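Local coordinates for calcium homeostasis modulator protein 5 (Homo sapiens, PDB 7D60) that assembles into undecameric, cone-shaped large-pore channels whose gating and ion conductance are probably regulated by membrane lipids, at the interface of chains A and B. Residues are numbered along the deposited sequence; one frame, centred on the assembly and turned at random. Chains: chain A/B, Calcium homeostasis modulator protein 5.

Contact 1: the interface of chains A and B. Residues chain A 210-211, 214, 276, 278; chain B 257-259, 262-263.
The indole of B:Trp262 is sandwiched between the side chain of A:Gln211 on one face and B:Pro257, from its own chain, on the other. CG of A:Gln211 stands 3.9 Å from the centroid of the five-membered ring, a CH-pi contact. The terminal amide continues over the same face, nearly parallel to it with 6° between the planes, and its carbon CD comes 3.7 Å from CD1 of the indole. With CG anti to the backbone N (chi1 -158°) and the chain extended beyond it, the glutamine crosses the indole roughly at right angles. On the opposite face, the ring carbon CG of B:Pro257 lies 3.5 Å above the plane, towards the rim. At the benzene end of the indole, CZ3 packs 3.8 Å from the backbone O of A:Leu210. The amide oxygen OE1 of A:Gln211 meets the rim of the B:Phe259 ring, 3.6 Å from CD1. Beside the sandwich, the amide NE2 of A:Gln276 donates a hydrogen bond of 2.9 Å to the carbonyl O of B:Pro257, lying in the carbonyl plane but bent at the hydrogen (133°). Weak bonds from NE2 of A:Gln211 to OE1 of A:Gln276 and OH of A:Tyr278 may help to hold the stacked amide in its orientation. Chain A contributes the start of its long helix 209-246 and the loop before helix 280-287; chain B inserts the short helix 259-264 and the loop leading into it, within the cytoplasmic region.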
loop_
_atom_site.group_PDB
_atom_site.type_symbol
_atom_site.label_atom_id
_atom_site.label_comp_id
_atom_site.label_asym_id
_atom_site.label_seq_id
_atom_site.Cartn_x
_atom_site.Cartn_y
_atom_site.Cartn_z
ATOM N N LEU A 210 -26.078 30.801 39.204
ATOM C CA LEU A 210 -26.853 30.837 37.973
ATOM C C LEU A 210 -26.681 32.160 37.240
ATOM O O LEU A 210 -26.627 32.186 36.010
ATOM C CB LEU A 210 -28.322 30.576 38.289
ATOM C CG LEU A 210 -29.126 29.777 37.276
ATOM C CD1 LEU A 210 -28.469 28.447 37.021
ATOM C CD2 LEU A 210 -30.523 29.575 37.793
ATOM N N GLN A 211 -26.589 33.265 37.977
ATOM C CA GLN A 211 -26.372 34.559 37.349
ATOM C C GLN A 211 -24.945 34.703 36.843
ATOM O O GLN A 211 -24.707 35.421 35.870
ATOM C CB GLN A 211 -26.701 35.674 38.331
ATOM C CG GLN A 211 -27.022 36.979 37.678
ATOM C CD GLN A 211 -27.444 38.027 38.667
ATOM O OE1 GLN A 211 -27.533 37.767 39.860
ATOM N NE2 GLN A 211 -27.705 39.226 38.178
ATOM N N PHE A 214 -24.793 33.125 33.329
ATOM C CA PHE A 214 -25.287 33.991 32.269
ATOM C C PHE A 214 -24.304 35.105 31.955
ATOM O O PHE A 214 -24.165 35.490 30.794
ATOM C CB PHE A 214 -26.639 34.585 32.656
ATOM C CG PHE A 214 -27.167 35.562 31.658
ATOM C CD1 PHE A 214 -27.615 35.130 30.424
ATOM C CD2 PHE A 214 -27.193 36.912 31.937
ATOM C CE1 PHE A 214 -28.087 36.025 29.496
ATOM C CE2 PHE A 214 -27.656 37.805 31.008
ATOM C CZ PHE A 214 -28.108 37.362 29.789
ATOM N N GLN A 276 -28.400 45.863 37.644
ATOM C CA GLN A 276 -27.536 44.773 37.207
ATOM C C GLN A 276 -27.157 44.979 35.746
ATOM O O GLN A 276 -27.959 44.755 34.838
ATOM C CB GLN A 276 -28.207 43.425 37.446
ATOM C CG GLN A 276 -29.695 43.365 37.164
ATOM C CD GLN A 276 -30.340 42.141 37.763
ATOM O OE1 GLN A 276 -29.821 41.558 38.710
ATOM N NE2 GLN A 276 -31.471 41.735 37.202
ATOM N N TYR A 278 -24.131 43.872 32.901
ATOM C CA TYR A 278 -23.210 42.766 32.706
ATOM C C TYR A 278 -21.935 43.160 31.978
ATOM O O TYR A 278 -21.064 42.310 31.787
ATOM C CB TYR A 278 -23.914 41.633 31.962
ATOM C CG TYR A 278 -25.067 41.063 32.740
ATOM C CD1 TYR A 278 -24.848 40.232 33.827
ATOM C CD2 TYR A 278 -26.372 41.373 32.406
ATOM C CE1 TYR A 278 -25.896 39.720 34.549
ATOM C CE2 TYR A 278 -27.424 40.868 33.122
ATOM C CZ TYR A 278 -27.180 40.043 34.192
ATOM O OH TYR A 278 -28.232 39.536 34.907
ATOM N N PRO B 257 -35.026 38.820 34.696
ATOM C CA PRO B 257 -35.428 38.533 36.078
ATOM C C PRO B 257 -34.670 39.393 37.074
ATOM O O PRO B 257 -33.524 39.780 36.850
ATOM C CB PRO B 257 -35.092 37.047 36.252
ATOM C CG PRO B 257 -34.285 36.667 35.083
ATOM C CD PRO B 257 -34.626 37.596 33.984
ATOM N N THR B 258 -35.330 39.699 38.186
ATOM C CA THR B 258 -34.754 40.577 39.189
ATOM C C THR B 258 -33.670 39.853 39.979
ATOM O O THR B 258 -33.414 38.663 39.792
ATOM C CB THR B 258 -35.835 41.090 40.135
ATOM O OG1 THR B 258 -36.533 39.982 40.708
ATOM C CG2 THR B 258 -36.821 41.956 39.390
ATOM N N PHE B 259 -33.029 40.588 40.887
ATOM C CA PHE B 259 -31.975 39.988 41.693
ATOM C C PHE B 259 -32.537 39.026 42.725
ATOM O O PHE B 259 -31.884 38.034 43.060
ATOM C CB PHE B 259 -31.146 41.070 42.380
ATOM C CG PHE B 259 -29.946 40.540 43.098
ATOM C CD1 PHE B 259 -28.894 39.985 42.393
ATOM C CD2 PHE B 259 -29.876 40.579 44.478
ATOM C CE1 PHE B 259 -27.792 39.486 43.048
ATOM C CE2 PHE B 259 -28.776 40.080 45.141
ATOM C CZ PHE B 259 -27.734 39.534 44.423
ATOM N N TRP B 262 -33.106 35.723 40.851
ATOM C CA TRP B 262 -31.881 35.009 40.509
ATOM C C TRP B 262 -31.332 34.256 41.711
ATOM O O TRP B 262 -30.820 33.143 41.570
ATOM C CB TRP B 262 -30.825 35.985 39.998
ATOM C CG TRP B 262 -30.867 36.353 38.550
ATOM C CD1 TRP B 262 -31.089 37.588 38.041
ATOM C CD2 TRP B 262 -30.617 35.501 37.431
ATOM N NE1 TRP B 262 -31.022 37.563 36.679
ATOM C CE2 TRP B 262 -30.729 36.290 36.277
ATOM C CE3 TRP B 262 -30.322 34.148 37.292
ATOM C CZ2 TRP B 262 -30.556 35.775 35.006
ATOM C CZ3 TRP B 262 -30.154 33.639 36.028
ATOM C CH2 TRP B 262 -30.269 34.449 34.901
ATOM N N GLU B 263 -31.416 34.853 42.900
ATOM C CA GLU B 263 -30.850 34.228 44.087
ATOM C C GLU B 263 -31.765 33.164 44.671
ATOM O O GLU B 263 -31.282 32.240 45.330
ATOM C CB GLU B 263 -30.544 35.283 45.148
ATOM C CG GLU B 263 -29.575 36.361 44.706
ATOM C CD GLU B 263 -28.220 35.821 44.278
ATOM O OE1 GLU B 263 -27.440 35.408 45.160
ATOM O OE2 GLU B 263 -27.928 35.821 43.060
#

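Contact 2: the interface of chains A and B. Residues chain A 285-286; chain B 240-241, 244-245, 251.
A:Asp286 and B:Arg240 meet in a salt bridge, with the guanidinium nitrogen NH2 2.6 Å from the carboxylate oxygen OD1. The same pair is hydrogen-bonded: the donor approaches on the syn side of OD1, 19° out of the carboxylate plane, and the two flat groups are steeply turned, their planes 67° apart. One guanidinium nitrogen therefore makes the main contact, rather than two nitrogens pairing side by side with both carboxylate oxygens. Next to this polar pair, A:Val285 presses both methyl groups against chain B. The two diverge: CG1 touches CG of B:Pro251 at 3.8 Å and packs equally close to CB of B:Cys244, while CG2 reaches the backbone O of B:Asn241 at 3.7 Å. B:Phe245 lies only peripherally, with its CB 4.4 Å from CG2 of A:Val285. Behind the first shell, the arginine chain leaves its helix with CG anti to the backbone N and bends at chi3 (87°), turning the guanidinium towards the aspartate. The side-chain oxygen OD1 of B:Asn241 receives a weak bond from NH2 of B:Arg240, 3.4 Å away, and may help to steady it. A further weak bond links SG of B:Cys244 to the backbone O of B:Arg240, one helical turn earlier. The site thus joins the carboxy-terminal helix 280-287 of one subunit to the end of helix 209-246 and the following loop of its neighbour, a charged and apolar attachment that would help hold adjacent cytoplasmic regions together in the undecamer.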
loop_
_atom_site.group_PDB
_atom_site.type_symbol
_atom_site.label_atom_id
_atom_site.label_comp_id
_atom_site.label_asym_id
_atom_site.label_seq_id
_atom_site.Cartn_x
_atom_site.Cartn_y
_atom_site.Cartn_z
ATOM N N VAL A 285 -24.943 52.428 27.832
ATOM C CA VAL A 285 -26.117 52.483 26.970
ATOM C C VAL A 285 -27.380 52.696 27.795
ATOM O O VAL A 285 -28.225 53.529 27.452
ATOM C CB VAL A 285 -26.187 51.208 26.110
ATOM C CG1 VAL A 285 -27.514 51.089 25.410
ATOM C CG2 VAL A 285 -25.089 51.232 25.085
ATOM N N ASP A 286 -27.508 51.984 28.913
ATOM C CA ASP A 286 -28.707 52.089 29.736
ATOM C C ASP A 286 -28.765 53.398 30.506
ATOM O O ASP A 286 -29.857 53.910 30.770
ATOM C CB ASP A 286 -28.776 50.915 30.707
ATOM C CG ASP A 286 -29.370 49.679 30.080
ATOM O OD1 ASP A 286 -29.918 49.781 28.964
ATOM O OD2 ASP A 286 -29.288 48.602 30.700
ATOM N N ARG B 240 -28.632 44.456 20.967
ATOM C CA ARG B 240 -29.278 45.694 21.378
ATOM C C ARG B 240 -28.258 46.729 21.822
ATOM O O ARG B 240 -28.396 47.914 21.511
ATOM C CB ARG B 240 -30.269 45.409 22.500
ATOM C CG ARG B 240 -31.075 46.598 22.950
ATOM C CD ARG B 240 -31.695 46.336 24.298
ATOM N NE ARG B 240 -30.791 46.686 25.383
ATOM C CZ ARG B 240 -31.097 47.523 26.363
ATOM N NH1 ARG B 240 -32.290 48.086 26.403
ATOM N NH2 ARG B 240 -30.215 47.792 27.308
ATOM N N ASN B 241 -27.229 46.301 22.548
ATOM C CA ASN B 241 -26.277 47.242 23.124
ATOM C C ASN B 241 -25.328 47.814 22.085
ATOM O O ASN B 241 -24.803 48.911 22.275
ATOM C CB ASN B 241 -25.479 46.565 24.234
ATOM C CG ASN B 241 -26.281 46.380 25.490
ATOM O OD1 ASN B 241 -27.287 47.046 25.699
ATOM N ND2 ASN B 241 -25.840 45.473 26.340
ATOM N N CYS B 244 -27.209 50.673 19.779
ATOM C CA CYS B 244 -27.439 51.926 20.477
ATOM C C CYS B 244 -26.151 52.620 20.888
ATOM O O CYS B 244 -26.211 53.704 21.472
ATOM C CB CYS B 244 -28.310 51.689 21.709
ATOM S SG CYS B 244 -29.858 50.842 21.355
ATOM N N PHE B 245 -24.997 52.026 20.609
ATOM C CA PHE B 245 -23.724 52.677 20.877
ATOM C C PHE B 245 -23.189 53.385 19.644
ATOM O O PHE B 245 -22.747 54.534 19.733
ATOM C CB PHE B 245 -22.704 51.657 21.382
ATOM C CG PHE B 245 -21.350 52.238 21.656
ATOM C CD1 PHE B 245 -21.168 53.158 22.669
ATOM C CD2 PHE B 245 -20.257 51.863 20.895
ATOM C CE1 PHE B 245 -19.925 53.694 22.915
ATOM C CE2 PHE B 245 -19.013 52.399 21.138
ATOM C CZ PHE B 245 -18.848 53.313 22.148
ATOM N N PRO B 251 -32.248 53.069 23.994
ATOM C CA PRO B 251 -32.671 51.685 23.779
ATOM C C PRO B 251 -34.064 51.377 24.306
ATOM O O PRO B 251 -34.567 51.992 25.246
ATOM C CB PRO B 251 -31.614 50.895 24.559
ATOM C CG PRO B 251 -31.234 51.803 25.680
ATOM C CD PRO B 251 -31.500 53.224 25.253
#

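Contact 1 and contact 2 show how one helix can serve both neighbours of a subunit in a ring: its start faces one and its end the other. Their centres, taken over C-alpha atoms, are about 19 Å apart, and both lie on the cytoplasmic part of the same subunit interface. Helix 209-246 works in both, its beginning in chain A at contact 1 and its end in chain B at contact 2. Chain A's carboxy-terminal stretch also spans the two patches. Because each subunit uses different surfaces towards its neighbour, the pairing is not an exact two-fold and can be repeated around the undecamer, probably helping to keep its cytoplasmic portions in register.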